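Local coordinates for ESX-5 secretion-associated protein EspG5 (Mycobacterium marinum, PDB 6VJ5) that acts as a cytoplasmic chaperone for its cognate PE/PPE proteins, keeping PE/PPE dimers from aggregating, and is required for secretion of LipY and PE31/PPE18, at residues R123-V131 against T138-D146; S147-I155 against V278-L286. All blocks are in the same frame, centred on the assembly; numbering follows the deposited sequence.

Interaction 1 (R123-V131 against T138-D146)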
loop_
_atom_site.group_PDB
_atom_site.type_symbol
_atom_site.label_atom_id
_atom_site.label_comp_id
_atom_site.label_asym_id
_atom_site.label_seq_id
_atom_site.Cartn_x
_atom_site.Cartn_y
_atom_site.Cartn_z
ATOM N N ARG C 123 11.995 -11.363 22.735
ATOM C CA ARG C 123 12.620 -10.076 23.002
ATOM C C ARG C 123 13.144 -10.126 24.426
ATOM O O ARG C 123 12.358 -10.246 25.373
ATOM C CB ARG C 123 11.631 -8.924 22.827
ATOM C CG ARG C 123 12.291 -7.560 22.672
ATOM C CD ARG C 123 11.243 -6.458 22.603
ATOM N NE ARG C 123 11.707 -5.308 21.832
ATOM C CZ ARG C 123 11.103 -4.123 21.813
ATOM N NH1 ARG C 123 10.008 -3.919 22.532
ATOM N NH2 ARG C 123 11.601 -3.137 21.078
ATOM N N GLY C 124 14.465 -10.072 24.574
ATOM C CA GLY C 124 15.077 -10.268 25.873
ATOM C C GLY C 124 14.861 -11.676 26.384
ATOM O O GLY C 124 15.499 -12.618 25.909
ATOM N N GLN C 125 13.965 -11.829 27.359
ATOM C CA GLN C 125 13.552 -13.140 27.844
ATOM C C GLN C 125 12.050 -13.348 27.689
ATOM O O GLN C 125 11.506 -14.329 28.212
ATOM C CB GLN C 125 13.958 -13.324 29.311
ATOM C CG GLN C 125 15.454 -13.205 29.576
ATOM C CD GLN C 125 15.860 -11.811 30.020
ATOM O OE1 GLN C 125 16.715 -11.176 29.404
ATOM N NE2 GLN C 125 15.251 -11.331 31.100
ATOM N N HIS C 126 11.362 -12.437 27.008
ATOM C CA HIS C 126 9.925 -12.538 26.787
ATOM C C HIS C 126 9.687 -13.345 25.515
ATOM O O HIS C 126 10.017 -12.892 24.414
ATOM C CB HIS C 126 9.317 -11.142 26.691
ATOM C CG HIS C 126 7.830 -11.119 26.827
ATOM N ND1 HIS C 126 7.100 -9.950 26.834
ATOM C CD2 HIS C 126 6.932 -12.124 26.958
ATOM C CE1 HIS C 126 5.817 -10.236 26.962
ATOM N NE2 HIS C 126 5.689 -11.548 27.040
ATOM N N TRP C 127 9.131 -14.547 25.671
ATOM C CA TRP C 127 8.827 -15.430 24.550
ATOM C C TRP C 127 7.329 -15.377 24.271
ATOM O O TRP C 127 6.518 -15.648 25.164
ATOM C CB TRP C 127 9.255 -16.871 24.839
ATOM C CG TRP C 127 10.685 -17.171 24.501
ATOM C CD1 TRP C 127 11.752 -17.135 25.348
ATOM C CD2 TRP C 127 11.201 -17.558 23.220
ATOM N NE1 TRP C 127 12.902 -17.472 24.675
ATOM C CE2 TRP C 127 12.591 -17.740 23.368
ATOM C CE3 TRP C 127 10.624 -17.770 21.964
ATOM C CZ2 TRP C 127 13.411 -18.119 22.307
ATOM C CZ3 TRP C 127 11.442 -18.149 20.912
ATOM C CH2 TRP C 127 12.820 -18.319 21.091
ATOM N N VAL C 128 6.966 -15.047 23.032
ATOM C CA VAL C 128 5.575 -14.899 22.623
ATOM C C VAL C 128 5.297 -15.830 21.451
ATOM O O VAL C 128 6.179 -16.116 20.636
ATOM C CB VAL C 128 5.262 -13.431 22.255
ATOM C CG1 VAL C 128 3.888 -13.301 21.622
ATOM C CG2 VAL C 128 5.371 -12.538 23.494
ATOM N N SER C 129 4.056 -16.308 21.379
ATOM C CA SER C 129 3.622 -17.238 20.344
ATOM C C SER C 129 2.574 -16.574 19.461
ATOM O O SER C 129 1.624 -15.970 19.967
ATOM C CB SER C 129 3.039 -18.515 20.959
ATOM O OG SER C 129 1.630 -18.411 21.126
ATOM N N ALA C 130 2.746 -16.691 18.146
ATOM C CA ALA C 130 1.746 -16.258 17.176
ATOM C C ALA C 130 1.477 -17.424 16.238
ATOM O O ALA C 130 2.394 -17.897 15.557
ATOM C CB ALA C 130 2.219 -15.025 16.400
ATOM N N VAL C 131 0.231 -17.892 16.212
ATOM C CA VAL C 131 -0.158 -19.072 15.444
ATOM C C VAL C 131 -1.339 -18.692 14.568
ATOM O O VAL C 131 -2.370 -18.244 15.080
ATOM C CB VAL C 131 -0.528 -20.258 16.353
ATOM C CG1 VAL C 131 -1.062 -21.430 15.531
ATOM C CG2 VAL C 131 0.671 -20.669 17.196
ATOM N N THR C 138 -3.672 -16.374 16.851
ATOM C CA THR C 138 -3.734 -16.513 18.302
ATOM C C THR C 138 -2.391 -16.077 18.866
ATOM O O THR C 138 -1.349 -16.616 18.473
ATOM C CB THR C 138 -4.040 -17.955 18.710
ATOM O OG1 THR C 138 -5.406 -18.263 18.409
ATOM C CG2 THR C 138 -3.792 -18.165 20.200
ATOM N N VAL C 139 -2.412 -15.111 19.781
ATOM C CA VAL C 139 -1.208 -14.571 20.399
ATOM C C VAL C 139 -1.224 -14.927 21.878
ATOM O O VAL C 139 -2.275 -14.878 22.527
ATOM C CB VAL C 139 -1.106 -13.046 20.200
ATOM C CG1 VAL C 139 0.184 -12.515 20.805
ATOM C CG2 VAL C 139 -1.189 -12.699 18.719
ATOM N N ASP C 140 -0.057 -15.276 22.412
ATOM C CA ASP C 140 0.055 -15.707 23.799
ATOM C C ASP C 140 1.531 -15.844 24.141
ATOM O O ASP C 140 2.390 -15.871 23.255
ATOM C CB ASP C 140 -0.680 -17.033 24.035
ATOM C CG ASP C 140 -0.781 -17.395 25.509
ATOM O OD1 ASP C 140 0.125 -17.020 26.278
ATOM O OD2 ASP C 140 -1.762 -18.056 25.904
ATOM N N ASP C 141 1.813 -15.920 25.438
ATOM C CA ASP C 141 3.155 -16.209 25.918
ATOM C C ASP C 141 3.452 -17.692 25.740
ATOM O O ASP C 141 2.551 -18.537 25.762
ATOM C CB ASP C 141 3.303 -15.813 27.390
ATOM C CG ASP C 141 3.351 -14.308 27.593
ATOM O OD1 ASP C 141 4.293 -13.657 27.089
ATOM O OD2 ASP C 141 2.442 -13.774 28.260
ATOM N N VAL C 142 4.730 -18.004 25.561
ATOM C CA VAL C 142 5.169 -19.368 25.302
ATOM C C VAL C 142 6.414 -19.644 26.132
ATOM O O VAL C 142 7.332 -18.819 26.196
ATOM C CB VAL C 142 5.445 -19.594 23.800
ATOM C CG1 VAL C 142 6.639 -18.766 23.348
ATOM C CG2 VAL C 142 5.691 -21.069 23.523
ATOM N N SER C 143 6.440 -20.811 26.771
ATOM C CA SER C 143 7.571 -21.223 27.594
ATOM C C SER C 143 8.594 -21.899 26.691
ATOM O O SER C 143 8.358 -23.003 26.190
ATOM C CB SER C 143 7.112 -22.157 28.709
ATOM O OG SER C 143 6.062 -21.568 29.460
ATOM N N VAL C 144 9.725 -21.233 26.473
ATOM C CA VAL C 144 10.788 -21.736 25.609
ATOM C C VAL C 144 12.100 -21.617 26.367
ATOM O O VAL C 144 12.511 -20.510 26.736
ATOM C CB VAL C 144 10.865 -20.974 24.277
ATOM C CG1 VAL C 144 12.091 -21.411 23.487
ATOM C CG2 VAL C 144 9.598 -21.194 23.465
ATOM N N SER C 145 12.758 -22.753 26.595
ATOM C CA SER C 145 13.983 -22.801 27.378
ATOM C C SER C 145 15.178 -23.174 26.486
ATOM O O SER C 145 16.030 -22.327 26.226
ATOM C CB SER C 145 13.829 -23.795 28.528
ATOM O OG SER C 145 13.349 -25.045 28.057
ATOM N N ASP C 146 15.239 -24.408 26.020
ATOM C CA ASP C 146 16.346 -24.884 25.208
ATOM C C ASP C 146 15.816 -25.412 23.879
ATOM O O ASP C 146 14.618 -25.355 23.589
ATOM C CB ASP C 146 17.135 -25.966 25.952
ATOM C CG ASP C 146 16.250 -27.092 26.461
ATOM O OD1 ASP C 146 15.059 -27.141 26.088
ATOM O OD2 ASP C 146 16.750 -27.929 27.243
#
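The indole of W127 lies against V144, whose CB sits 3.7 Å from the centroid of the W127 five-membered ring, a CH-pi contact over the face. V144 CG1 reaches over CE2 and CZ2 of the six-membered ring, CG2 over CE3. In W127, chi1 -86° carries the indole toward V144 and chi2 95° turns its face to the valine; L120 and R122 of strand 115-123 also touch the W127 side chain. V142 packs its CG1 on W127 CB at 3.6 Å. At the edge of the H126 imidazole, NE2 donates to D141 OD1 in the ring plane and onto the syn lone pair, bent to 137°; the 2.5 Å length is doubtfully short. The second oxygen, D141 OD2, forms a salt bridge with R74, so the carboxylate ties the end of strand 136-141 to helix 69-79. V128 CG2 rests over one face of the imidazole, offset toward the rim. Further along, S129 and D140 form a hydrogen-bonded pair, and V131 and T138 another, with V131 N to T138 O at 3.0 Å. This antiparallel pairing is that of a beta hairpin, strands 126-133 and 136-141, within the ten-stranded sheet of EspG5.

Interaction 2 (S147-I155 against V278-L286)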
loop_
_atom_site.group_PDB
_atom_site.type_symbol
_atom_site.label_atom_id
_atom_site.label_comp_id
_atom_site.label_asym_id
_atom_site.label_seq_id
_atom_site.Cartn_x
_atom_site.Cartn_y
_atom_site.Cartn_z
ATOM N N SER C 147 16.732 -25.929 23.061
ATOM C CA SER C 147 16.331 -26.516 21.789
ATOM C C SER C 147 15.242 -27.561 21.999
ATOM O O SER C 147 14.316 -27.688 21.190
ATOM C CB SER C 147 17.548 -27.129 21.100
ATOM O OG SER C 147 18.668 -26.273 21.227
ATOM N N ALA C 148 15.320 -28.299 23.108
ATOM C CA ALA C 148 14.362 -29.374 23.356
ATOM C C ALA C 148 12.941 -28.842 23.495
ATOM O O ALA C 148 11.994 -29.439 22.969
ATOM C CB ALA C 148 14.763 -30.157 24.607
ATOM N N SER C 149 12.767 -27.728 24.212
ATOM C CA SER C 149 11.433 -27.152 24.356
ATOM C C SER C 149 10.848 -26.787 22.997
ATOM O O SER C 149 9.667 -27.040 22.732
ATOM C CB SER C 149 11.483 -25.929 25.274
ATOM O OG SER C 149 12.570 -25.080 24.946
ATOM N N ILE C 150 11.659 -26.193 22.122
ATOM C CA ILE C 150 11.200 -25.889 20.771
ATOM C C ILE C 150 10.863 -27.177 20.029
ATOM O O ILE C 150 9.793 -27.306 19.424
ATOM C CB ILE C 150 12.265 -25.069 20.021
ATOM C CG1 ILE C 150 12.563 -23.765 20.766
ATOM C CG2 ILE C 150 11.807 -24.756 18.604
ATOM C CD1 ILE C 150 13.723 -22.971 20.190
ATOM N N ALA C 151 11.773 -28.156 20.073
ATOM C CA ALA C 151 11.524 -29.427 19.399
ATOM C C ALA C 151 10.225 -30.060 19.880
ATOM O O ALA C 151 9.424 -30.541 19.071
ATOM C CB ALA C 151 12.698 -30.380 19.625
ATOM N N ALA C 152 9.992 -30.058 21.195
ATOM C CA ALA C 152 8.770 -30.652 21.728
ATOM C C ALA C 152 7.534 -29.924 21.215
ATOM O O ALA C 152 6.514 -30.553 20.910
ATOM C CB ALA C 152 8.797 -30.637 23.256
ATOM N N LEU C 153 7.606 -28.595 21.114
ATOM C CA LEU C 153 6.455 -27.831 20.647
ATOM C C LEU C 153 6.144 -28.139 19.189
ATOM O O LEU C 153 4.972 -28.227 18.804
ATOM C CB LEU C 153 6.704 -26.336 20.834
ATOM C CG LEU C 153 6.796 -25.849 22.280
ATOM C CD1 LEU C 153 7.216 -24.383 22.303
ATOM C CD2 LEU C 153 5.476 -26.034 23.008
ATOM N N VAL C 154 7.177 -28.297 18.360
ATOM C CA VAL C 154 6.947 -28.642 16.961
ATOM C C VAL C 154 6.307 -30.022 16.862
ATOM O O VAL C 154 5.296 -30.212 16.175
ATOM C CB VAL C 154 8.261 -28.579 16.162
ATOM C CG1 VAL C 154 8.005 -28.971 14.710
ATOM C CG2 VAL C 154 8.878 -27.193 16.254
ATOM N N ILE C 155 6.891 -31.005 17.553
ATOM C CA ILE C 155 6.376 -32.370 17.498
ATOM C C ILE C 155 4.914 -32.405 17.924
ATOM O O ILE C 155 4.069 -33.027 17.267
ATOM C CB ILE C 155 7.236 -33.304 18.372
ATOM C CG1 ILE C 155 8.659 -33.405 17.814
ATOM C CG2 ILE C 155 6.578 -34.676 18.470
ATOM C CD1 ILE C 155 9.655 -34.017 18.784
ATOM N N VAL C 278 15.208 -35.106 16.190
ATOM C CA VAL C 278 14.431 -33.890 15.969
ATOM C C VAL C 278 14.940 -32.775 16.873
ATOM O O VAL C 278 14.961 -31.601 16.487
ATOM C CB VAL C 278 12.933 -34.161 16.189
ATOM C CG1 VAL C 278 12.142 -32.863 16.105
ATOM C CG2 VAL C 278 12.424 -35.161 15.165
ATOM N N GLN C 279 15.355 -33.124 18.093
ATOM C CA GLN C 279 16.001 -32.147 18.965
ATOM C C GLN C 279 17.342 -31.709 18.388
ATOM O O GLN C 279 17.695 -30.526 18.456
ATOM C CB GLN C 279 16.174 -32.737 20.368
ATOM C CG GLN C 279 16.954 -31.871 21.355
ATOM C CD GLN C 279 18.459 -32.090 21.277
ATOM O OE1 GLN C 279 19.228 -31.136 21.168
ATOM N NE2 GLN C 279 18.883 -33.350 21.337
ATOM N N VAL C 280 18.094 -32.641 17.801
ATOM C CA VAL C 280 19.366 -32.277 17.187
ATOM C C VAL C 280 19.139 -31.354 16.000
ATOM O O VAL C 280 19.929 -30.435 15.749
ATOM C CB VAL C 280 20.141 -33.540 16.772
ATOM C CG1 VAL C 280 21.384 -33.166 15.970
ATOM C CG2 VAL C 280 20.516 -34.366 17.993
ATOM N N GLY C 281 18.060 -31.580 15.249
ATOM C CA GLY C 281 17.809 -30.761 14.076
ATOM C C GLY C 281 17.424 -29.341 14.433
ATOM O O GLY C 281 17.870 -28.387 13.788
ATOM N N VAL C 282 16.588 -29.179 15.461
ATOM C CA VAL C 282 16.225 -27.843 15.923
ATOM C C VAL C 282 17.469 -27.094 16.384
ATOM O O VAL C 282 17.695 -25.934 16.016
ATOM C CB VAL C 282 15.172 -27.930 17.043
ATOM C CG1 VAL C 282 14.987 -26.569 17.705
ATOM C CG2 VAL C 282 13.859 -28.467 16.485
ATOM N N LYS C 283 18.294 -27.750 17.201
ATOM C CA LYS C 283 19.529 -27.126 17.656
ATOM C C LYS C 283 20.404 -26.720 16.477
ATOM O O LYS C 283 21.026 -25.651 16.494
ATOM C CB LYS C 283 20.288 -28.080 18.574
ATOM C CG LYS C 283 21.538 -27.475 19.192
ATOM C CD LYS C 283 22.363 -28.523 19.924
ATOM C CE LYS C 283 23.590 -27.896 20.567
ATOM N NZ LYS C 283 23.209 -26.970 21.671
ATOM N N THR C 284 20.470 -27.567 15.445
ATOM C CA THR C 284 21.323 -27.276 14.298
ATOM C C THR C 284 20.817 -26.076 13.515
ATOM O O THR C 284 21.618 -25.338 12.928
ATOM C CB THR C 284 21.409 -28.499 13.388
ATOM O OG1 THR C 284 21.988 -29.595 14.110
ATOM C CG2 THR C 284 22.255 -28.197 12.167
ATOM N N VAL C 285 19.501 -25.880 13.485
ATOM C CA VAL C 285 18.941 -24.670 12.895
ATOM C C VAL C 285 19.403 -23.451 13.679
ATOM O O VAL C 285 19.908 -22.475 13.110
ATOM C CB VAL C 285 17.405 -24.767 12.858
ATOM C CG1 VAL C 285 16.797 -23.416 12.532
ATOM C CG2 VAL C 285 16.965 -25.827 11.858
ATOM N N LEU C 286 19.247 -23.497 15.004
ATOM C CA LEU C 286 19.554 -22.336 15.830
ATOM C C LEU C 286 21.045 -22.037 15.860
ATOM O O LEU C 286 21.439 -20.874 15.998
ATOM C CB LEU C 286 19.032 -22.557 17.250
ATOM C CG LEU C 286 17.517 -22.725 17.363
ATOM C CD1 LEU C 286 17.098 -23.074 18.782
ATOM C CD2 LEU C 286 16.807 -21.457 16.890
#
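S147, in the first turn of helix 147-159, pushes its side chain between four residues of helix 275-286, K283, V282, Q279 and L286, a knob-into-hole contact between two helices packed on the long antiparallel sheet. The short segments cross at 118°, with their axes 8.4 Å apart at closest approach. The small side chains of S147 and A151 on helix 147-159 allow this closeness: the CA atoms of S147 and K283, like those of A151 and Q279, come within 5.3 Å of each other.

I150 can be followed outward from the backbone. Its CB meets V282 CG1 at 3.9 Å, and the CG2 branch, anti to the backbone N, meets the same methyl. CG1 takes the other direction, anti to the carbonyl carbon (chi1 -59°), and packs on V144, just ahead of the helix. With chi2 extended at 173°, CD1 is carried on to L286 CD1, where the two side chains reach toward each other tip to tip at 3.7 Å.

V282 straddles the crossing: CG1 also touches the backbone O of S147, while CG2 lies against CA and CB of A151. One turn further, the side chains of I155 and V278 cross obliquely, I155 CD1 meeting V278 CG1 at 3.8 Å. A148 borders the contact, its CA lying near CG of Q279. The sheet reaches both helices, V154 touching V223 and V225 of strand 221-231, L286 touching A227 of the same strand and V282 touching L242 of strand 234-247, while W294 covers S147 and L286 from a nearby loop. Apolar packing therefore carries the join, even where a hydroxyl takes part: S147 OG rests on the aliphatic start of the lysine side chain, 3.6 Å from K283 CB and 3.7 Å from K283 CG.

How the interactions relate
Interaction 1 closes before interaction 2 opens along the chain, and the two centres lie about 15 Å apart. Strand 136-141 leads through a short connection straight into helix 147-159, with D146 as the N-cap. The two contacts meet at that joint, where L153 CD1 receives two valines of the connection, V142 CG2 at 3.8 Å and V144 CG2 at 4.1 Å. Interaction 2 then brings in helix 275-286, more than 120 residues later, near the C-terminal end of the chain. The hairpin, near one end of the ten-stranded sheet, is thereby linked through one helix to another that packs on its central strands.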